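PDB 2IM8: uncharacterized protein YppE, which is of unknown function but adopts an all-helical fold of four long helices, representing a bacterial family whose role has not been established. Local coordinates for residues L7-Q12 with A51-E56; Q12-A17 with Y108-V113; D22-G27 with I94-F99. All coordinates share one frame; numbering follows the deposited sequence.

Interaction 1. Residues L7-Q12 with A51-E56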
loop_
_atom_site.group_PDB
_atom_site.type_symbol
_atom_site.label_atom_id
_atom_site.label_comp_id
_atom_site.label_asym_id
_atom_site.label_seq_id
_atom_site.Cartn_x
_atom_site.Cartn_y
_atom_site.Cartn_z
ATOM N N LEU A 7 3.062 -3.039 11.822
ATOM C CA LEU A 7 4.281 -2.401 11.349
ATOM C C LEU A 7 4.935 -3.207 10.217
ATOM O O LEU A 7 5.342 -2.645 9.193
ATOM C CB LEU A 7 5.258 -2.240 12.520
ATOM C CG LEU A 7 6.588 -1.562 12.191
ATOM C CD1 LEU A 7 6.341 -0.090 11.877
ATOM C CD2 LEU A 7 7.549 -1.710 13.375
ATOM N N GLU A 8 5.040 -4.520 10.396
ATOM C CA GLU A 8 5.639 -5.357 9.359
ATOM C C GLU A 8 4.799 -5.267 8.097
ATOM O O GLU A 8 5.334 -5.125 6.999
ATOM C CB GLU A 8 5.718 -6.817 9.808
ATOM C CG GLU A 8 6.579 -7.041 11.032
ATOM C CD GLU A 8 6.752 -8.514 11.350
ATOM O OE1 GLU A 8 5.726 -9.207 11.519
ATOM O OE2 GLU A 8 7.914 -8.975 11.424
HETATM N N MSE A 9 3.480 -5.351 8.254
HETATM C CA MSE A 9 2.593 -5.270 7.100
HETATM C C MSE A 9 2.724 -3.906 6.435
HETATM O O MSE A 9 2.637 -3.789 5.218
HETATM C CB MSE A 9 1.145 -5.513 7.523
HETATM C CG MSE A 9 0.862 -6.948 7.907
HETATM SE SE MSE A 9 -1.002 -7.166 8.303
HETATM C CE MSE A 9 -1.041 -9.096 8.470
ATOM N N THR A 10 2.930 -2.874 7.242
ATOM C CA THR A 10 3.091 -1.526 6.713
ATOM C C THR A 10 4.361 -1.447 5.856
ATOM O O THR A 10 4.343 -0.898 4.754
ATOM C CB THR A 10 3.201 -0.500 7.851
ATOM O OG1 THR A 10 2.010 -0.541 8.641
ATOM C CG2 THR A 10 3.388 0.915 7.287
ATOM N N GLU A 11 5.466 -1.993 6.364
ATOM C CA GLU A 11 6.722 -1.948 5.627
ATOM C C GLU A 11 6.653 -2.805 4.372
ATOM O O GLU A 11 7.270 -2.477 3.359
ATOM C CB GLU A 11 7.890 -2.382 6.521
ATOM C CG GLU A 11 8.246 -1.357 7.609
ATOM C CD GLU A 11 9.173 -0.225 7.134
ATOM O OE1 GLU A 11 9.133 0.158 5.944
ATOM O OE2 GLU A 11 9.944 0.297 7.973
ATOM N N GLN A 12 5.890 -3.893 4.442
ATOM C CA GLN A 12 5.716 -4.791 3.301
ATOM C C GLN A 12 4.990 -4.034 2.185
ATOM O O GLN A 12 5.393 -4.091 1.027
ATOM C CB GLN A 12 4.890 -6.016 3.718
ATOM C CG GLN A 12 5.121 -7.253 2.871
ATOM C CD GLN A 12 4.403 -8.479 3.407
ATOM O OE1 GLN A 12 4.450 -8.776 4.610
ATOM N NE2 GLN A 12 3.745 -9.209 2.516
ATOM N N ALA A 51 -3.503 -5.901 2.120
ATOM C CA ALA A 51 -4.150 -4.611 2.339
ATOM C C ALA A 51 -5.331 -4.691 3.304
ATOM O O ALA A 51 -5.512 -3.804 4.138
ATOM C CB ALA A 51 -4.612 -4.014 1.001
ATOM N N ALA A 52 -6.126 -5.752 3.189
ATOM C CA ALA A 52 -7.296 -5.936 4.052
ATOM C C ALA A 52 -6.907 -6.151 5.514
ATOM O O ALA A 52 -7.478 -5.536 6.416
ATOM C CB ALA A 52 -8.139 -7.119 3.543
ATOM N N ARG A 53 -5.929 -7.021 5.748
ATOM C CA ARG A 53 -5.466 -7.305 7.105
ATOM C C ARG A 53 -4.805 -6.073 7.720
ATOM O O ARG A 53 -4.921 -5.828 8.920
ATOM C CB ARG A 53 -4.472 -8.467 7.078
ATOM C CG ARG A 53 -5.068 -9.738 6.494
ATOM C CD ARG A 53 -4.015 -10.783 6.213
ATOM N NE ARG A 53 -4.583 -11.895 5.456
ATOM C CZ ARG A 53 -3.884 -12.929 4.998
ATOM N NH1 ARG A 53 -2.576 -12.999 5.221
ATOM N NH2 ARG A 53 -4.492 -13.894 4.315
ATOM N N TRP A 54 -4.108 -5.307 6.888
ATOM C CA TRP A 54 -3.435 -4.096 7.341
ATOM C C TRP A 54 -4.481 -3.081 7.792
ATOM O O TRP A 54 -4.390 -2.538 8.888
ATOM C CB TRP A 54 -2.598 -3.497 6.208
ATOM C CG TRP A 54 -1.969 -2.202 6.571
ATOM C CD1 TRP A 54 -0.824 -2.015 7.296
ATOM C CD2 TRP A 54 -2.463 -0.899 6.252
ATOM N NE1 TRP A 54 -0.575 -0.671 7.442
ATOM C CE2 TRP A 54 -1.568 0.036 6.812
ATOM C CE3 TRP A 54 -3.581 -0.428 5.545
ATOM C CZ2 TRP A 54 -1.752 1.419 6.688
ATOM C CZ3 TRP A 54 -3.769 0.944 5.421
ATOM C CH2 TRP A 54 -2.857 1.853 5.990
ATOM N N ALA A 55 -5.469 -2.831 6.932
ATOM C CA ALA A 55 -6.535 -1.878 7.236
ATOM C C ALA A 55 -7.250 -2.216 8.545
ATOM O O ALA A 55 -7.484 -1.337 9.382
ATOM C CB ALA A 55 -7.547 -1.830 6.081
ATOM N N GLU A 56 -7.599 -3.486 8.725
ATOM C CA GLU A 56 -8.276 -3.900 9.944
ATOM C C GLU A 56 -7.392 -3.602 11.151
ATOM O O GLU A 56 -7.876 -3.153 12.182
ATOM C CB GLU A 56 -8.648 -5.394 9.877
ATOM C CG GLU A 56 -8.259 -6.228 11.093
ATOM C CD GLU A 56 -6.980 -7.029 10.864
ATOM O OE1 GLU A 56 -6.968 -7.899 9.959
ATOM O OE2 GLU A 56 -5.986 -6.791 11.585
#
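Trp54 and Thr10 meet in the plane of the indole, where helices 3-29 and 36-64 of the four-helix bundle run roughly antiparallel. The two short axes come within 9.7 Å at 134°. Trp54 NE1 donates to Thr10 OG1 at 2.9 Å; the hydroxyl oxygen lies in the ring plane, at its edge, and the N-H...O angle is 147°. Thr10 carries OG1 beside its own backbone N (chi1 -60°), where the hydroxyl is also hydrogen-bonded to Leu6 O, one turn earlier, so it takes part in two hydrogen bonds. Next to this bond Met9, a selenomethionine, extends between the two helices: its CB lies 4.0 Å from Trp54 CD1, near the indole plane. A phenylalanine in place of Trp54 would probably leave Thr10 OG1 without its indole donor and open a gap against Leu110 and Val113 of helix 96-121 and Ile75 and Val78 of helix 72-91, which the indole also touches. Arg53 lays its aliphatic base nearly perpendicular to Met9, while its guanidinium forms a salt bridge with Glu49. The selenomethionine methyl completes the contact, Met9 CE resting 3.8 Å from Arg53 CB.

Interaction 2. Residues Q12-A17 with Y108-V113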
loop_
_atom_site.group_PDB
_atom_site.type_symbol
_atom_site.label_atom_id
_atom_site.label_comp_id
_atom_site.label_asym_id
_atom_site.label_seq_id
_atom_site.Cartn_x
_atom_site.Cartn_y
_atom_site.Cartn_z
ATOM N N GLN A 12 5.890 -3.893 4.442
ATOM C CA GLN A 12 5.716 -4.791 3.301
ATOM C C GLN A 12 4.990 -4.034 2.185
ATOM O O GLN A 12 5.393 -4.091 1.027
ATOM C CB GLN A 12 4.890 -6.016 3.718
ATOM C CG GLN A 12 5.121 -7.253 2.871
ATOM C CD GLN A 12 4.403 -8.479 3.407
ATOM O OE1 GLN A 12 4.450 -8.776 4.610
ATOM N NE2 GLN A 12 3.745 -9.209 2.516
HETATM N N MSE A 13 3.920 -3.325 2.533
HETATM C CA MSE A 13 3.167 -2.558 1.540
HETATM C C MSE A 13 4.007 -1.427 0.947
HETATM O O MSE A 13 3.909 -1.123 -0.240
HETATM C CB MSE A 13 1.889 -1.990 2.158
HETATM C CG MSE A 13 0.834 -3.063 2.428
HETATM SE SE MSE A 13 -0.714 -2.400 3.379
HETATM C CE MSE A 13 -1.518 -1.371 1.959
ATOM N N ILE A 14 4.840 -0.804 1.772
ATOM C CA ILE A 14 5.693 0.276 1.285
ATOM C C ILE A 14 6.622 -0.282 0.220
ATOM O O ILE A 14 6.813 0.315 -0.841
ATOM C CB ILE A 14 6.529 0.894 2.435
ATOM C CG1 ILE A 14 5.602 1.646 3.385
ATOM C CG2 ILE A 14 7.621 1.840 1.876
ATOM C CD1 ILE A 14 6.293 2.126 4.664
ATOM N N GLU A 15 7.192 -1.445 0.498
ATOM C CA GLU A 15 8.095 -2.065 -0.457
ATOM C C GLU A 15 7.334 -2.463 -1.732
ATOM O O GLU A 15 7.814 -2.243 -2.843
ATOM C CB GLU A 15 8.783 -3.289 0.174
ATOM C CG GLU A 15 9.842 -3.909 -0.734
ATOM C CD GLU A 15 10.590 -5.093 -0.109
ATOM O OE1 GLU A 15 10.580 -5.234 1.138
ATOM O OE2 GLU A 15 11.207 -5.873 -0.880
ATOM N N VAL A 16 6.151 -3.046 -1.572
ATOM C CA VAL A 16 5.332 -3.432 -2.727
ATOM C C VAL A 16 5.094 -2.199 -3.594
ATOM O O VAL A 16 5.193 -2.255 -4.820
ATOM C CB VAL A 16 3.956 -3.984 -2.286
ATOM C CG1 VAL A 16 3.010 -4.076 -3.495
ATOM C CG2 VAL A 16 4.128 -5.341 -1.634
ATOM N N ALA A 17 4.778 -1.081 -2.942
ATOM C CA ALA A 17 4.527 0.173 -3.647
ATOM C C ALA A 17 5.773 0.735 -4.345
ATOM O O ALA A 17 5.694 1.183 -5.492
ATOM C CB ALA A 17 3.962 1.209 -2.678
ATOM N N TYR A 108 2.224 7.976 1.746
ATOM C CA TYR A 108 2.080 8.895 2.875
ATOM C C TYR A 108 1.250 8.296 3.996
ATOM O O TYR A 108 1.622 8.378 5.168
ATOM C CB TYR A 108 1.458 10.233 2.457
ATOM C CG TYR A 108 1.152 11.079 3.673
ATOM C CD1 TYR A 108 2.181 11.565 4.475
ATOM C CD2 TYR A 108 -0.159 11.290 4.091
ATOM C CE1 TYR A 108 1.921 12.226 5.666
ATOM C CE2 TYR A 108 -0.437 11.956 5.286
ATOM C CZ TYR A 108 0.609 12.416 6.070
ATOM O OH TYR A 108 0.357 13.023 7.279
ATOM N N THR A 109 0.114 7.699 3.655
ATOM C CA THR A 109 -0.708 7.104 4.696
ATOM C C THR A 109 0.072 5.990 5.386
ATOM O O THR A 109 0.013 5.859 6.610
ATOM C CB THR A 109 -2.033 6.549 4.133
ATOM O OG1 THR A 109 -2.788 7.623 3.562
ATOM C CG2 THR A 109 -2.858 5.882 5.251
ATOM N N LEU A 110 0.820 5.203 4.610
ATOM C CA LEU A 110 1.610 4.117 5.184
ATOM C C LEU A 110 2.652 4.689 6.149
ATOM O O LEU A 110 2.840 4.185 7.254
ATOM C CB LEU A 110 2.298 3.303 4.076
ATOM C CG LEU A 110 1.329 2.458 3.231
ATOM C CD1 LEU A 110 2.060 1.757 2.090
ATOM C CD2 LEU A 110 0.633 1.455 4.149
ATOM N N HIS A 111 3.331 5.746 5.730
ATOM C CA HIS A 111 4.323 6.373 6.587
ATOM C C HIS A 111 3.675 6.967 7.829
ATOM O O HIS A 111 4.266 6.926 8.903
ATOM C CB HIS A 111 5.085 7.445 5.816
ATOM C CG HIS A 111 6.052 6.879 4.823
ATOM N ND1 HIS A 111 6.302 7.464 3.601
ATOM C CD2 HIS A 111 6.817 5.763 4.868
ATOM C CE1 HIS A 111 7.177 6.732 2.935
ATOM N NE2 HIS A 111 7.507 5.694 3.682
ATOM N N ALA A 112 2.468 7.510 7.683
ATOM C CA ALA A 112 1.743 8.098 8.813
ATOM C C ALA A 112 1.440 7.027 9.862
ATOM O O ALA A 112 1.665 7.224 11.056
ATOM C CB ALA A 112 0.450 8.728 8.327
ATOM N N VAL A 113 0.920 5.892 9.413
ATOM C CA VAL A 113 0.605 4.791 10.316
ATOM C C VAL A 113 1.895 4.345 10.997
ATOM O O VAL A 113 1.920 4.094 12.204
ATOM C CB VAL A 113 -0.047 3.610 9.538
ATOM C CG1 VAL A 113 -0.290 2.419 10.459
ATOM C CG2 VAL A 113 -1.365 4.067 8.947
#
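Leu110 fits against Met13 and Ile14 where segments 12-17 of helix 3-29 and 108-113 of helix 96-121 run almost antiparallel, their short axes 10.0 Å apart at closest approach and inclined at 157°. No hydrogen bond joins the two segments; side-chain contacts hold them together. The aliphatic contacts centre on Leu110. Its CD1 is shared, lying 3.8 Å from Met13 CB and equally near CG1 of Ile14. Ile14 and Leu110 lie side by side, pointing opposite ways, which brings Ile14 CG1 to 3.8 Å from Leu110 CB. Met13, a selenomethionine, instead lies across Leu110. Its SE already sits beside the other leucine branch; the bend at the last torsion (chi3 72°) turns only the methyl, bringing Met13 CE to 4.2 Å from Leu110 CD2. The second kind of contact is between a methyl and an aromatic ring: Ile14 CD1 comes obliquely to the imidazole, 3.7 Å from His111 CD2. His111 lies at the less buried border of this contact, its side chain about 5 Å from a bound phosphate ion that probably came from the crystallisation liquor. This is core packing of a helical bundle: Trp54 of helix 36-64 covers both Met13 and Leu110, Leu107 extends the contact along helix 96-121 to Ile14 and Ala17, and helix 72-91 reaches Val16 through Phe82 and Val113 through Ile75.

Interaction 3. Residues D22-G27 with I94-F99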
loop_
_atom_site.group_PDB
_atom_site.type_symbol
_atom_site.label_atom_id
_atom_site.label_comp_id
_atom_site.label_asym_id
_atom_site.label_seq_id
_atom_site.Cartn_x
_atom_site.Cartn_y
_atom_site.Cartn_z
ATOM N N ASP A 22 8.849 1.211 -9.626
ATOM C CA ASP A 22 9.970 0.925 -10.520
ATOM C C ASP A 22 9.518 0.021 -11.653
ATOM O O ASP A 22 9.952 0.179 -12.794
ATOM C CB ASP A 22 11.097 0.228 -9.768
ATOM C CG ASP A 22 12.079 1.201 -9.151
ATOM O OD1 ASP A 22 11.873 2.437 -9.272
ATOM O OD2 ASP A 22 13.060 0.715 -8.551
ATOM N N ARG A 23 8.656 -0.943 -11.337
ATOM C CA ARG A 23 8.177 -1.857 -12.361
ATOM C C ARG A 23 7.359 -1.073 -13.389
ATOM O O ARG A 23 7.475 -1.303 -14.593
ATOM C CB ARG A 23 7.331 -2.973 -11.738
ATOM C CG ARG A 23 6.923 -4.051 -12.743
ATOM C CD ARG A 23 6.020 -5.117 -12.113
ATOM N NE ARG A 23 6.704 -5.801 -11.025
ATOM C CZ ARG A 23 6.442 -5.607 -9.735
ATOM N NH1 ARG A 23 5.492 -4.755 -9.364
ATOM N NH2 ARG A 23 7.151 -6.249 -8.818
ATOM N N TYR A 24 6.552 -0.136 -12.901
ATOM C CA TYR A 24 5.707 0.699 -13.751
ATOM C C TYR A 24 6.540 1.499 -14.746
ATOM O O TYR A 24 6.277 1.470 -15.948
ATOM C CB TYR A 24 4.888 1.663 -12.885
ATOM C CG TYR A 24 4.112 2.705 -13.662
ATOM C CD1 TYR A 24 2.895 2.396 -14.279
ATOM C CD2 TYR A 24 4.602 3.999 -13.790
ATOM C CE1 TYR A 24 2.192 3.360 -15.006
ATOM C CE2 TYR A 24 3.911 4.964 -14.512
ATOM C CZ TYR A 24 2.709 4.643 -15.118
ATOM O OH TYR A 24 2.039 5.609 -15.851
ATOM N N GLN A 25 7.543 2.206 -14.234
ATOM C CA GLN A 25 8.421 3.023 -15.062
ATOM C C GLN A 25 9.162 2.164 -16.073
ATOM O O GLN A 25 9.294 2.544 -17.233
ATOM C CB GLN A 25 9.426 3.773 -14.184
ATOM C CG GLN A 25 10.570 4.418 -14.957
ATOM C CD GLN A 25 11.546 5.172 -14.059
ATOM O OE1 GLN A 25 11.904 4.707 -12.972
ATOM N NE2 GLN A 25 11.994 6.335 -14.521
ATOM N N GLU A 26 9.648 1.005 -15.641
ATOM C CA GLU A 26 10.364 0.134 -16.568
ATOM C C GLU A 26 9.416 -0.349 -17.663
ATOM O O GLU A 26 9.807 -0.489 -18.818
ATOM C CB GLU A 26 10.974 -1.065 -15.833
ATOM C CG GLU A 26 11.787 -1.982 -16.738
ATOM C CD GLU A 26 12.808 -1.217 -17.574
ATOM O OE1 GLU A 26 13.639 -0.485 -16.984
ATOM O OE2 GLU A 26 12.778 -1.349 -18.821
ATOM N N GLY A 27 8.164 -0.588 -17.292
ATOM C CA GLY A 27 7.182 -1.035 -18.265
ATOM C C GLY A 27 6.838 0.036 -19.286
ATOM O O GLY A 27 6.549 -0.270 -20.442
ATOM N N ILE A 94 -2.451 3.415 -17.125
ATOM C CA ILE A 94 -2.642 4.798 -16.690
ATOM C C ILE A 94 -1.382 5.636 -16.910
ATOM O O ILE A 94 -0.286 5.096 -17.001
ATOM C CB ILE A 94 -3.068 4.864 -15.213
ATOM C CG1 ILE A 94 -1.980 4.282 -14.317
ATOM C CG2 ILE A 94 -4.376 4.105 -15.029
ATOM C CD1 ILE A 94 -2.269 4.493 -12.843
ATOM N N HIS A 95 -1.545 6.954 -17.005
ATOM C CA HIS A 95 -0.415 7.857 -17.244
ATOM C C HIS A 95 0.445 8.119 -16.010
ATOM O O HIS A 95 0.022 7.875 -14.884
ATOM C CB HIS A 95 -0.916 9.188 -17.808
ATOM C CG HIS A 95 -1.631 9.055 -19.115
ATOM N ND1 HIS A 95 -1.049 8.478 -20.223
ATOM C CD2 HIS A 95 -2.886 9.405 -19.486
ATOM C CE1 HIS A 95 -1.915 8.474 -21.221
ATOM N NE2 HIS A 95 -3.038 9.031 -20.800
ATOM N N LYS A 96 1.653 8.623 -16.250
ATOM C CA LYS A 96 2.630 8.916 -15.202
ATOM C C LYS A 96 2.087 9.723 -14.028
ATOM O O LYS A 96 2.297 9.358 -12.878
ATOM C CB LYS A 96 3.832 9.670 -15.793
ATOM C CG LYS A 96 4.406 9.073 -17.080
ATOM C CD LYS A 96 5.039 7.705 -16.848
ATOM C CE LYS A 96 5.650 7.144 -18.125
ATOM N NZ LYS A 96 4.633 6.896 -19.194
ATOM N N LYS A 97 1.408 10.828 -14.323
ATOM C CA LYS A 97 0.855 11.697 -13.286
ATOM C C LYS A 97 -0.095 10.974 -12.335
ATOM O O LYS A 97 0.003 11.111 -11.116
ATOM C CB LYS A 97 0.122 12.879 -13.923
ATOM C CG LYS A 97 -0.551 13.798 -12.914
ATOM C CD LYS A 97 -1.479 14.783 -13.607
ATOM C CE LYS A 97 -2.304 15.580 -12.599
ATOM N NZ LYS A 97 -1.510 16.597 -11.861
ATOM N N ARG A 98 -1.035 10.229 -12.902
ATOM C CA ARG A 98 -2.000 9.481 -12.113
ATOM C C ARG A 98 -1.293 8.403 -11.283
ATOM O O ARG A 98 -1.597 8.213 -10.102
ATOM C CB ARG A 98 -3.035 8.845 -13.045
ATOM C CG ARG A 98 -4.049 7.944 -12.372
ATOM C CD ARG A 98 -4.808 8.645 -11.259
ATOM N NE ARG A 98 -5.822 7.757 -10.699
ATOM C CZ ARG A 98 -6.384 7.922 -9.508
ATOM N NH1 ARG A 98 -6.034 8.948 -8.739
ATOM N NH2 ARG A 98 -7.292 7.061 -9.081
ATOM N N PHE A 99 -0.352 7.694 -11.894
ATOM C CA PHE A 99 0.358 6.654 -11.162
ATOM C C PHE A 99 1.090 7.276 -9.975
ATOM O O PHE A 99 1.111 6.710 -8.870
ATOM C CB PHE A 99 1.371 5.941 -12.058
ATOM C CG PHE A 99 2.033 4.772 -11.388
ATOM C CD1 PHE A 99 1.412 3.526 -11.360
ATOM C CD2 PHE A 99 3.234 4.935 -10.702
ATOM C CE1 PHE A 99 1.980 2.456 -10.649
ATOM C CE2 PHE A 99 3.805 3.878 -9.996
ATOM C CZ PHE A 99 3.177 2.639 -9.969
#
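Segment 22-27 of helix 3-29 faces the start of helix 96-121 and the residues leading into it, with His95 at the N-cap position and the nearest CA atoms, those of Tyr24 and Phe99, 8.4 Å apart. Tyr24 and Phe99 form an offset (parallel-displaced) stack at this end of the four-helix bundle: the planes are only 1° from parallel and the centroids 3.8 Å apart. Both side chains have CG anti to the backbone N (chi1 172° in Tyr24), and they run antiparallel over one another. Each CB consequently lies over the partner's ring face in a CH-pi contact, Tyr24 CB standing 3.8 Å from the centroid of the Phe99 ring. Lys96 bends its chain at chi2 and chi4 and lays CD obliquely near the phenol, 3.8 Å from Tyr24 CE2. Ile94 adds a looser apolar contact, its CG1 4.3 Å from Tyr24 CE1. Leu85 of helix 72-91 and Ala21 also touch Phe99. The phenol ends on backbone just ahead of the helix: Tyr24 OH donates to Ile94 O at 2.6 Å, with the acceptor near the phenol plane but the hydroxyl tilted 33° from the carbonyl plane.

In the fold
Helix 3-29 takes part in all three contacts, meeting its partners in order along its length. Near the N terminus, interaction 1 closes a loop of 38 residues back from helix 36-64. Interaction 2 follows immediately, sharing Gln12, and reaches across 90 residues to helix 96-121; the loops of these two cross. They also touch, with Trp54 CG 3.4 Å from Met13 SE, so three helices meet there. Interaction 3, farther along helix 3-29, joins the start of helix 96-121, and its loop lies wholly within that of interaction 2, as antiparallel pairing of the same two helices requires. It crosses interaction 1; the two contacts lie about 23 Å apart, centre to centre, on opposite sides of the chain's centre.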